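Side-chain contacts in RNA-dependent RNA polymerase (Dera Ghazi Khan orthonairovirus, PDB 6DX2), which probably copies and transcribes the viral RNA genome and is represented here by its OTU domain, a cysteine protease of the deubiquitinase class: residues Q12-I15 against E16-N20; Q23-L27 against N28-T32. All blocks are in the same frame, centred on the assembly; numbering follows the deposited sequence.

Contact 1: Q12-I15 against E16-N20; sequences QPNI and EGVYN
Asn14 folds its amide back across the bend so that OD1 meets the backbone of Val18, and this is the tight end of the contact. OD1 accepts Val18 N at 3.1 Å with a fairly straight N-H...O angle of 158°, yet the donor stands 45° above the amide plane and so is not aimed at a lone pair. A weak second bond reaches the same OD1 from Glu16 N at 2.9 Å. What turns the amide inward is chi1 (66°), which sets CG between the backbone N and the carbonyl carbon. ND2 then lies alongside Val18, 3.7 Å from its CB. The chain itself closes through Asn14 N to Val18 O (2.8 Å) and Gly17 N to Asn14 O (3.0 Å). These two bonds, a type I turn from Asn14 to Gly17 and the positive phi of Gly17 identify a tight beta hairpin with a G1 bulge. Val18 is buried, its side chain leaning on Thr131 and Tyr133 of the neighbouring strand. Beyond the turn, Gln12 and Asn20 form a hydrogen-bonded antiparallel pair, and Pro13 and Tyr19 a non-hydrogen-bonded one. Pro13 CB sits 3.7 Å from Tyr19 CD2, obliquely to the ring, which Trp11 and Pro135 help cover and Lys132 meets in a cation-pi contact. The loose, exposed side is that of Gln12, Ile15 and Glu16. Gln12 leads its amide away from the second strand, with a weak bond from NE2 to Pro13 O, while Ile15 sets out away from 16-20, although CB and CG2 still rest near Glu16 N.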
loop_
_atom_site.group_PDB
_atom_site.type_symbol
_atom_site.label_atom_id
_atom_site.label_comp_id
_atom_site.label_asym_id
_atom_site.label_seq_id
_atom_site.Cartn_x
_atom_site.Cartn_y
_atom_site.Cartn_z
ATOM N N GLN A 12 -4.951 -15.190 3.882
ATOM C CA GLN A 12 -5.279 -15.651 5.228
ATOM C C GLN A 12 -5.477 -14.428 6.108
ATOM O O GLN A 12 -4.558 -13.609 6.221
ATOM C CB GLN A 12 -4.150 -16.534 5.768
ATOM C CG GLN A 12 -4.430 -17.160 7.136
ATOM C CD GLN A 12 -5.905 -17.555 7.342
ATOM O OE1 GLN A 12 -6.475 -18.311 6.555
ATOM N NE2 GLN A 12 -6.512 -17.056 8.419
ATOM N N PRO A 13 -6.654 -14.197 6.683
ATOM C CA PRO A 13 -6.864 -12.960 7.425
ATOM C C PRO A 13 -6.407 -13.154 8.857
ATOM O O PRO A 13 -6.454 -14.257 9.391
ATOM C CB PRO A 13 -8.391 -12.774 7.390
ATOM C CG PRO A 13 -8.935 -14.114 7.167
ATOM C CD PRO A 13 -7.914 -14.888 6.360
ATOM N N ASN A 14 -5.896 -12.088 9.449
ATOM C CA ASN A 14 -5.837 -12.066 10.902
ATOM C C ASN A 14 -7.086 -11.360 11.427
ATOM O O ASN A 14 -7.926 -10.860 10.661
ATOM C CB ASN A 14 -4.508 -11.455 11.371
ATOM C CG ASN A 14 -4.355 -9.986 11.021
ATOM O OD1 ASN A 14 -5.327 -9.257 10.863
ATOM N ND2 ASN A 14 -3.118 -9.542 10.910
ATOM N N ILE A 15 -7.239 -11.320 12.755
ATOM C CA ILE A 15 -8.444 -10.722 13.317
ATOM C C ILE A 15 -8.466 -9.212 13.117
ATOM O O ILE A 15 -9.540 -8.596 13.185
ATOM C CB ILE A 15 -8.602 -11.111 14.808
ATOM C CG1 ILE A 15 -10.083 -11.124 15.213
ATOM C CG2 ILE A 15 -7.752 -10.207 15.729
ATOM C CD1 ILE A 15 -10.958 -11.932 14.290
ATOM N N GLU A 16 -7.315 -8.602 12.821
ATOM C CA GLU A 16 -7.259 -7.176 12.522
ATOM C C GLU A 16 -7.772 -6.840 11.128
ATOM O O GLU A 16 -7.848 -5.650 10.778
ATOM C CB GLU A 16 -5.823 -6.662 12.689
ATOM C CG GLU A 16 -5.424 -6.444 14.150
ATOM C CD GLU A 16 -3.921 -6.275 14.346
ATOM O OE1 GLU A 16 -3.199 -6.129 13.334
ATOM O OE2 GLU A 16 -3.466 -6.288 15.517
ATOM N N GLY A 17 -8.137 -7.844 10.325
ATOM C CA GLY A 17 -8.567 -7.587 8.974
ATOM C C GLY A 17 -7.454 -7.448 7.965
ATOM O O GLY A 17 -7.710 -6.987 6.841
ATOM N N VAL A 18 -6.209 -7.796 8.324
ATOM C CA VAL A 18 -5.097 -7.773 7.390
ATOM C C VAL A 18 -4.884 -9.191 6.891
ATOM O O VAL A 18 -4.881 -10.144 7.674
ATOM C CB VAL A 18 -3.817 -7.223 8.064
ATOM C CG1 VAL A 18 -2.644 -7.208 7.123
ATOM C CG2 VAL A 18 -4.076 -5.842 8.743
ATOM N N TYR A 19 -4.745 -9.344 5.588
ATOM C CA TYR A 19 -4.547 -10.657 5.016
ATOM C C TYR A 19 -3.107 -10.858 4.605
ATOM O O TYR A 19 -2.435 -9.929 4.115
ATOM C CB TYR A 19 -5.385 -10.856 3.780
ATOM C CG TYR A 19 -6.865 -10.617 3.926
ATOM C CD1 TYR A 19 -7.363 -9.328 3.926
ATOM C CD2 TYR A 19 -7.764 -11.711 3.943
ATOM C CE1 TYR A 19 -8.721 -9.073 3.965
ATOM C CE2 TYR A 19 -9.161 -11.479 3.999
ATOM C CZ TYR A 19 -9.620 -10.179 4.031
ATOM O OH TYR A 19 -10.947 -9.873 4.007
ATOM N N ASN A 20 -2.672 -12.097 4.738
ATOM C CA ASN A 20 -1.351 -12.462 4.287
ATOM C C ASN A 20 -1.405 -13.623 3.299
ATOM O O ASN A 20 -2.323 -14.463 3.302
ATOM C CB ASN A 20 -0.466 -12.769 5.516
ATOM C CG ASN A 20 0.176 -11.481 6.093
ATOM O OD1 ASN A 20 1.110 -10.903 5.489
ATOM N ND2 ASN A 20 -0.341 -11.010 7.244
#

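Contact 2: Q23-L27 against N28-T32; sequences QRFNL and NDYFT
Phe25 and Tyr30 meet through their CD2 atoms, 3.5 Å apart. The ring planes are almost perpendicular (89°) and the centroids 5.3 Å apart, but the approach is oblique. A second apolar pair, Leu27 CD2 with Phe31 CD2 at 3.9 Å, is buried; Trp119 of strand 116-121 touches both of these residues and Phe25 as well. Among the hydrogen bonds, the amide of Asn26 acts as a brace: with CG anti to the backbone N (chi1 -165°), OD1 takes Asn28 N at 3.0 Å, making an Asx turn. Asn26 O receives Asp29 N at the same length, so a beta turn overlaps the Asx turn and bends the chain into edge strand 31-33 of the mixed sheet. The other end of the Asn26 amide is tied down too, ND2 donating to Ser124 O and Asn126 OD1. Leu27 O, on a buried residue, is gripped twice: Phe31 N (2.9 Å) approaches nearly in line with the carbonyl, at a C=O...N angle of 167°, whereas Tyr30 N comes from above the carbonyl plane. The edge of the Phe31 ring also borders this oxygen, with CD2 3.5 Å away. Asn28 ND2 bonds to Ser33 OG and, weakly, to Phe31 O. A water links the two segments as well, accepting from Asn26 N at 2.7 Å and donating to Asp29 OD2.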
loop_
_atom_site.group_PDB
_atom_site.type_symbol
_atom_site.label_atom_id
_atom_site.label_comp_id
_atom_site.label_asym_id
_atom_site.label_seq_id
_atom_site.Cartn_x
_atom_site.Cartn_y
_atom_site.Cartn_z
ATOM N N GLN A 23 1.870 -17.552 -1.080
ATOM C CA GLN A 23 2.109 -17.717 -2.507
ATOM C C GLN A 23 3.427 -17.063 -2.919
ATOM O O GLN A 23 3.747 -15.955 -2.497
ATOM C CB GLN A 23 0.918 -17.113 -3.267
ATOM C CG GLN A 23 1.113 -15.721 -3.869
ATOM C CD GLN A 23 1.496 -14.655 -2.849
ATOM O OE1 GLN A 23 1.313 -14.832 -1.658
ATOM N NE2 GLN A 23 2.122 -13.590 -3.316
ATOM N N ARG A 24 4.245 -17.779 -3.675
ATOM C CA ARG A 24 5.490 -17.186 -4.130
ATOM C C ARG A 24 5.613 -17.404 -5.631
ATOM O O ARG A 24 5.630 -18.548 -6.099
ATOM C CB ARG A 24 6.694 -17.749 -3.376
ATOM C CG ARG A 24 6.594 -17.657 -1.859
ATOM C CD ARG A 24 6.517 -16.223 -1.326
ATOM N NE ARG A 24 6.231 -16.195 0.111
ATOM C CZ ARG A 24 5.269 -15.471 0.689
ATOM N NH1 ARG A 24 4.473 -14.698 -0.044
ATOM N NH2 ARG A 24 5.100 -15.524 2.008
ATOM N N PHE A 25 5.686 -16.296 -6.375
ATOM C CA PHE A 25 5.728 -16.291 -7.830
ATOM C C PHE A 25 6.497 -15.041 -8.231
ATOM O O PHE A 25 6.758 -14.159 -7.396
ATOM C CB PHE A 25 4.319 -16.273 -8.443
ATOM C CG PHE A 25 3.514 -15.064 -8.025
ATOM C CD1 PHE A 25 2.921 -15.001 -6.765
ATOM C CD2 PHE A 25 3.380 -13.969 -8.848
ATOM C CE1 PHE A 25 2.191 -13.904 -6.395
ATOM C CE2 PHE A 25 2.676 -12.864 -8.454
ATOM C CZ PHE A 25 2.086 -12.820 -7.252
ATOM N N ASN A 26 6.730 -14.894 -9.520
ATOM C CA ASN A 26 7.378 -13.690 -10.016
ATOM C C ASN A 26 6.342 -12.640 -10.420
ATOM O O ASN A 26 5.517 -12.873 -11.315
ATOM C CB ASN A 26 8.317 -13.990 -11.178
ATOM C CG ASN A 26 9.215 -12.825 -11.429
ATOM O OD1 ASN A 26 8.827 -11.906 -12.131
ATOM N ND2 ASN A 26 10.384 -12.795 -10.760
ATOM N N LEU A 27 6.427 -11.474 -9.770
ATOM C CA LEU A 27 5.512 -10.369 -10.035
ATOM C C LEU A 27 5.368 -10.090 -11.519
ATOM O O LEU A 27 4.270 -9.793 -12.004
ATOM C CB LEU A 27 6.003 -9.099 -9.344
ATOM C CG LEU A 27 5.853 -9.145 -7.829
ATOM C CD1 LEU A 27 6.434 -7.890 -7.247
ATOM C CD2 LEU A 27 4.387 -9.350 -7.513
ATOM N N ASN A 28 6.466 -10.122 -12.244
ATOM C CA ASN A 28 6.372 -9.609 -13.593
ATOM C C ASN A 28 5.804 -10.611 -14.579
ATOM O O ASN A 28 5.709 -10.283 -15.758
ATOM C CB ASN A 28 7.726 -9.097 -14.001
ATOM C CG ASN A 28 8.079 -7.817 -13.235
ATOM O OD1 ASN A 28 9.142 -7.731 -12.637
ATOM N ND2 ASN A 28 7.142 -6.827 -13.227
ATOM N N ASP A 29 5.412 -11.792 -14.115
ATOM C CA ASP A 29 4.597 -12.655 -14.941
ATOM C C ASP A 29 3.143 -12.235 -14.952
ATOM O O ASP A 29 2.387 -12.667 -15.831
ATOM C CB ASP A 29 4.745 -14.102 -14.474
ATOM C CG ASP A 29 6.071 -14.696 -14.890
ATOM O OD1 ASP A 29 6.651 -14.199 -15.898
ATOM O OD2 ASP A 29 6.528 -15.631 -14.192
ATOM N N TYR A 30 2.737 -11.390 -14.025
ATOM C CA TYR A 30 1.333 -11.037 -13.876
ATOM C C TYR A 30 1.103 -9.552 -13.900
ATOM O O TYR A 30 -0.020 -9.127 -14.176
ATOM C CB TYR A 30 0.769 -11.600 -12.549
ATOM C CG TYR A 30 0.885 -13.095 -12.550
ATOM C CD1 TYR A 30 -0.121 -13.896 -13.089
ATOM C CD2 TYR A 30 2.026 -13.709 -12.072
ATOM C CE1 TYR A 30 0.013 -15.272 -13.123
ATOM C CE2 TYR A 30 2.172 -15.072 -12.103
ATOM C CZ TYR A 30 1.170 -15.853 -12.634
ATOM O OH TYR A 30 1.350 -17.221 -12.652
ATOM N N PHE A 31 2.104 -8.755 -13.558
ATOM C CA PHE A 31 1.975 -7.315 -13.451
ATOM C C PHE A 31 2.954 -6.632 -14.383
ATOM O O PHE A 31 4.087 -7.079 -14.577
ATOM C CB PHE A 31 2.280 -6.822 -12.010
ATOM C CG PHE A 31 1.343 -7.285 -10.985
ATOM C CD1 PHE A 31 0.113 -6.646 -10.813
ATOM C CD2 PHE A 31 1.672 -8.347 -10.132
ATOM C CE1 PHE A 31 -0.733 -6.996 -9.799
ATOM C CE2 PHE A 31 0.795 -8.725 -9.129
ATOM C CZ PHE A 31 -0.414 -8.034 -8.959
ATOM N N THR A 32 2.530 -5.485 -14.882
ATOM C CA THR A 32 3.432 -4.512 -15.417
ATOM C C THR A 32 3.873 -3.602 -14.283
ATOM O O THR A 32 3.053 -3.130 -13.510
ATOM C CB THR A 32 2.731 -3.668 -16.473
ATOM O OG1 THR A 32 2.204 -4.537 -17.497
ATOM C CG2 THR A 32 3.715 -2.755 -17.077
HETATM O O HOH W 1 6.025 -16.675 -11.430
#

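Contact 1 closes before contact 2 opens, and their centres lie 22 Å apart; although they follow closely in sequence, their segments do not otherwise touch. Both lead into the same mixed sheet, at its two ends. Contact 1 joins strand 12-13, outermost on one side, to strand 18-21, which pairs with 127-133. Contact 2 delivers the chain to strand 31-33, outermost on the other side, beside 150-156. Segment 23-27 makes the crossing, its backbone bonded at Phe25 to Val127 and at Leu27 to Glu125, with Leu27 also touching Trp119 and Lys145 of inner strands. The part of the OTU domain that precedes helix 42-52 thus supplies both borders of the sheet, while later strands fill its centre.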